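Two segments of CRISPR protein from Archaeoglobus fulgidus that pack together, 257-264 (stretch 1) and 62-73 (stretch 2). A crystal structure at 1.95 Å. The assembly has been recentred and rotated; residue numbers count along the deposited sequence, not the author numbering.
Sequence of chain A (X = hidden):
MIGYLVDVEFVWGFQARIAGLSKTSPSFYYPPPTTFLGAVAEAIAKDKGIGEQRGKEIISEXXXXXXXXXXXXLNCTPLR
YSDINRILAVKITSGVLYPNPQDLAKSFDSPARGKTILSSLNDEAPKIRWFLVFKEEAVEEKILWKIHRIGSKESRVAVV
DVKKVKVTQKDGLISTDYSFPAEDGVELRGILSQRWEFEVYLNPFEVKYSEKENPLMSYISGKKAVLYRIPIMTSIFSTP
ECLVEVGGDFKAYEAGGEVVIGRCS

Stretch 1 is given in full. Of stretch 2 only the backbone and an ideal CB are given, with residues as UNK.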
# COMPACT_ATOMS: atom_id res chain seq x y z
N GLY A 257 -21.37 -16.09 18.15
CA GLY A 257 -21.02 -14.81 18.74
C GLY A 257 -21.03 -13.63 17.76
O GLY A 257 -20.92 -12.48 18.18
N GLU A 258 -21.16 -13.91 16.47
CA GLU A 258 -21.07 -12.85 15.47
C GLU A 258 -22.43 -12.19 15.30
O GLU A 258 -23.43 -12.86 15.02
CB GLU A 258 -20.62 -13.42 14.12
CG GLU A 258 -19.40 -14.36 14.18
CD GLU A 258 -18.13 -13.66 14.64
OE1 GLU A 258 -17.79 -12.59 14.10
OE2 GLU A 258 -17.45 -14.19 15.56
N VAL A 259 -22.46 -10.87 15.46
CA VAL A 259 -23.70 -10.12 15.34
C VAL A 259 -23.56 -8.96 14.36
O VAL A 259 -22.66 -8.14 14.47
CB VAL A 259 -24.17 -9.55 16.69
CG1 VAL A 259 -25.52 -8.85 16.54
CG2 VAL A 259 -24.25 -10.66 17.74
N VAL A 260 -24.45 -8.90 13.37
CA VAL A 260 -24.41 -7.77 12.47
C VAL A 260 -25.80 -7.13 12.36
O VAL A 260 -26.81 -7.82 12.37
CB VAL A 260 -23.88 -8.16 11.09
CG1 VAL A 260 -24.86 -9.10 10.37
CG2 VAL A 260 -23.58 -6.92 10.28
N ILE A 261 -25.83 -5.81 12.27
CA ILE A 261 -27.10 -5.09 12.21
C ILE A 261 -27.47 -4.82 10.75
O ILE A 261 -26.64 -4.36 9.97
CB ILE A 261 -27.01 -3.75 12.97
CG1 ILE A 261 -26.76 -4.01 14.46
CG2 ILE A 261 -28.29 -2.92 12.81
CD1 ILE A 261 -26.22 -2.80 15.18
N GLY A 262 -28.71 -5.12 10.39
CA GLY A 262 -29.18 -4.85 9.04
C GLY A 262 -30.65 -4.44 9.04
O GLY A 262 -31.18 -4.02 10.06
N ARG A 263 -31.29 -4.56 7.89
CA ARG A 263 -32.68 -4.16 7.76
C ARG A 263 -33.58 -5.36 7.98
O ARG A 263 -33.15 -6.51 7.82
CB ARG A 263 -32.96 -3.55 6.38
CG ARG A 263 -32.75 -4.51 5.22
CD ARG A 263 -33.23 -3.91 3.91
NE ARG A 263 -32.74 -4.66 2.75
CZ ARG A 263 -33.09 -4.40 1.49
NH1 ARG A 263 -33.94 -3.43 1.22
NH2 ARG A 263 -32.58 -5.12 0.50
N CYS A 264 -34.83 -5.11 8.34
CA CYS A 264 -35.81 -6.18 8.33
C CYS A 264 -36.17 -6.49 6.88
O CYS A 264 -36.46 -7.63 6.54
CB CYS A 264 -37.06 -5.82 9.13
SG CYS A 264 -37.81 -4.27 8.65
N UNK A 62 -28.14 -8.62 -6.01
CA UNK A 62 -27.60 -8.88 -4.68
C UNK A 62 -28.21 -7.91 -3.68
O UNK A 62 -28.60 -8.30 -2.58
CB UNK A 62 -26.07 -8.77 -4.68
N UNK A 63 -28.31 -6.64 -4.07
CA UNK A 63 -28.80 -5.61 -3.19
C UNK A 63 -30.26 -5.80 -2.81
O UNK A 63 -30.67 -5.43 -1.71
CB UNK A 63 -28.61 -4.24 -3.85
N UNK A 64 -31.04 -6.37 -3.72
CA UNK A 64 -32.45 -6.63 -3.42
C UNK A 64 -32.60 -7.75 -2.41
O UNK A 64 -33.55 -7.77 -1.62
CB UNK A 64 -33.22 -6.98 -4.70
N UNK A 65 -31.67 -8.70 -2.41
CA UNK A 65 -31.75 -9.81 -1.48
C UNK A 65 -30.96 -9.59 -0.18
O UNK A 65 -31.00 -10.40 0.74
CB UNK A 65 -31.25 -11.08 -2.17
N UNK A 66 -30.24 -8.47 -0.11
CA UNK A 66 -29.36 -8.22 1.02
C UNK A 66 -30.12 -7.72 2.24
O UNK A 66 -30.86 -6.76 2.16
CB UNK A 66 -28.28 -7.21 0.63
N UNK A 67 -29.91 -8.37 3.39
CA UNK A 67 -30.49 -7.91 4.64
C UNK A 67 -29.47 -7.14 5.49
O UNK A 67 -29.84 -6.24 6.24
CB UNK A 67 -31.04 -9.10 5.43
N UNK A 68 -28.20 -7.54 5.39
CA UNK A 68 -27.17 -6.93 6.23
C UNK A 68 -25.81 -7.05 5.59
O UNK A 68 -25.51 -8.04 4.93
CB UNK A 68 -27.15 -7.57 7.62
N UNK A 69 -24.96 -6.04 5.80
CA UNK A 69 -23.56 -6.16 5.46
C UNK A 69 -22.75 -5.33 6.43
O UNK A 69 -22.94 -4.12 6.53
CB UNK A 69 -23.30 -5.73 4.02
N UNK A 70 -21.89 -6.00 7.18
CA UNK A 70 -21.02 -5.36 8.16
C UNK A 70 -19.63 -5.95 8.05
O UNK A 70 -19.45 -7.00 7.43
CB UNK A 70 -21.57 -5.53 9.58
N UNK A 71 -18.64 -5.30 8.66
CA UNK A 71 -17.27 -5.76 8.55
C UNK A 71 -16.48 -5.24 9.73
O UNK A 71 -16.90 -4.29 10.40
CB UNK A 71 -16.64 -5.31 7.23
N UNK A 72 -15.34 -5.88 9.98
CA UNK A 72 -14.42 -5.46 11.02
C UNK A 72 -13.01 -5.91 10.69
O UNK A 72 -12.81 -6.93 10.02
CB UNK A 72 -14.85 -6.01 12.38
N UNK A 73 -12.03 -5.14 11.15
CA UNK A 73 -10.63 -5.48 10.96
C UNK A 73 -10.32 -6.60 11.92
O UNK A 73 -10.88 -6.64 13.00
CB UNK A 73 -9.71 -4.28 11.18

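Position 62 lies in a helix with its CB far from stretch 1, so nothing visible restricts it; it is Leu 62. At position 63, also helical, a CB would meet nothing of stretch 1, and the backbone angles (-65/-32) are ordinary helical angles, open to most residues, so the deposited Gly 63 is not demanded by this contact. Positions 64 and 65 point their CA-to-CB bonds away, leaving a free choice; they are Glu 64 and Asn 65.

At position 66 the CB is directed sideways, 4.8 Å from Arg 263 NH2, and many side chains would fit. Leu 66, as deposited, offers its O to Arg 263 NE and to Arg 263 NH2, each at 2.9 Å. One carbonyl thus receives two hydrogen bonds along the edge of the guanidinium.

Position 67 also starts sideways, its CB 4.1 Å from Arg 263 O, but a longer side chain could reach the aliphatic part of Arg 263. A longer apolar residue such as Leu or Met would suit. Leu 67 brings its CD2 to 4.4 Å from Arg 263 CG. Its O accepts a hydrogen bond from Arg 263 N (2.8 Å) and a CA-H...O contact from Gly 262 CA (3.2 Å).

At position 68 the CB points toward stretch 1 and sits 3.7 Å from Gly 262 CA. A small residue fits best, Ala or perhaps Ser. It is Ala 68, whose CB also packs 3.9 Å from Val 260 CG1. The closeness depends on Gly 262, where a CB would clash with this methyl group and with Leu 67 O.

Position 69 turns away, so its side chain is open; it is Ile 69. Water 1 links the backbones, accepting from Ile 69 N (3.0 Å) and donating to Ile 261 O (2.8 Å).

At position 70 an ideal CB would lie 2.5 Å from Val 260 CG2, a clash that leaves glycine the clear choice. Gly 70 lets that methyl approach its N to 3.6 Å.

Position 71 points away and is unconstrained here; it is Trp 71. Position 72 points toward stretch 1, with the carboxylate of Glu 258 farther out, inviting a long basic side chain, Lys or Arg. Lys 72 is deposited, and its NZ forms a salt bridge with Glu 258 OE1 at 3.2 Å. Position 73 is out of reach; it is Ala 73.

Stretch 2, residues 62-73: LGENLLAIGWKA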
# COMPACT_ATOMS: atom_id res chain seq x y z
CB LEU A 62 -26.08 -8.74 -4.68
CG LEU A 62 -25.36 -9.84 -5.45
CD1 LEU A 62 -23.88 -9.48 -5.62
CD2 LEU A 62 -25.54 -11.17 -4.75
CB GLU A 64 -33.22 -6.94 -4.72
CG GLU A 64 -33.40 -5.72 -5.62
CD GLU A 64 -33.83 -6.08 -7.04
OE1 GLU A 64 -33.89 -7.28 -7.38
OE2 GLU A 64 -34.10 -5.14 -7.82
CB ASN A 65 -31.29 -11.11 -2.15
CG ASN A 65 -32.24 -11.56 -3.25
OD1 ASN A 65 -31.86 -11.69 -4.42
ND2 ASN A 65 -33.50 -11.81 -2.88
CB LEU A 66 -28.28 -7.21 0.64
CG LEU A 66 -27.16 -6.95 1.67
CD1 LEU A 66 -26.20 -8.13 1.77
CD2 LEU A 66 -26.39 -5.69 1.29
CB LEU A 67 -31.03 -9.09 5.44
CG LEU A 67 -32.20 -9.78 4.73
CD1 LEU A 67 -32.70 -10.96 5.56
CD2 LEU A 67 -33.31 -8.78 4.42
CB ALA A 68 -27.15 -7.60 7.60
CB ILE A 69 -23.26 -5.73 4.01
CG1 ILE A 69 -21.74 -5.79 3.75
CG2 ILE A 69 -23.80 -4.34 3.73
CD1 ILE A 69 -21.37 -5.63 2.27
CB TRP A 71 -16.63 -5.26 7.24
CG TRP A 71 -16.68 -3.76 7.09
CD1 TRP A 71 -15.70 -2.87 7.43
CD2 TRP A 71 -17.78 -2.99 6.61
NE1 TRP A 71 -16.13 -1.58 7.18
CE2 TRP A 71 -17.41 -1.63 6.68
CE3 TRP A 71 -19.06 -3.32 6.12
CZ2 TRP A 71 -18.24 -0.61 6.26
CZ3 TRP A 71 -19.89 -2.29 5.71
CH2 TRP A 71 -19.48 -0.95 5.78
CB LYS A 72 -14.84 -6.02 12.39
CG LYS A 72 -14.73 -7.52 12.47
CD LYS A 72 -15.35 -8.06 13.76
CE LYS A 72 -15.29 -9.59 13.78
NZ LYS A 72 -15.90 -10.19 15.02
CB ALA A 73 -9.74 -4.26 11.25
O HOH W 1 -26.07 -3.77 7.33
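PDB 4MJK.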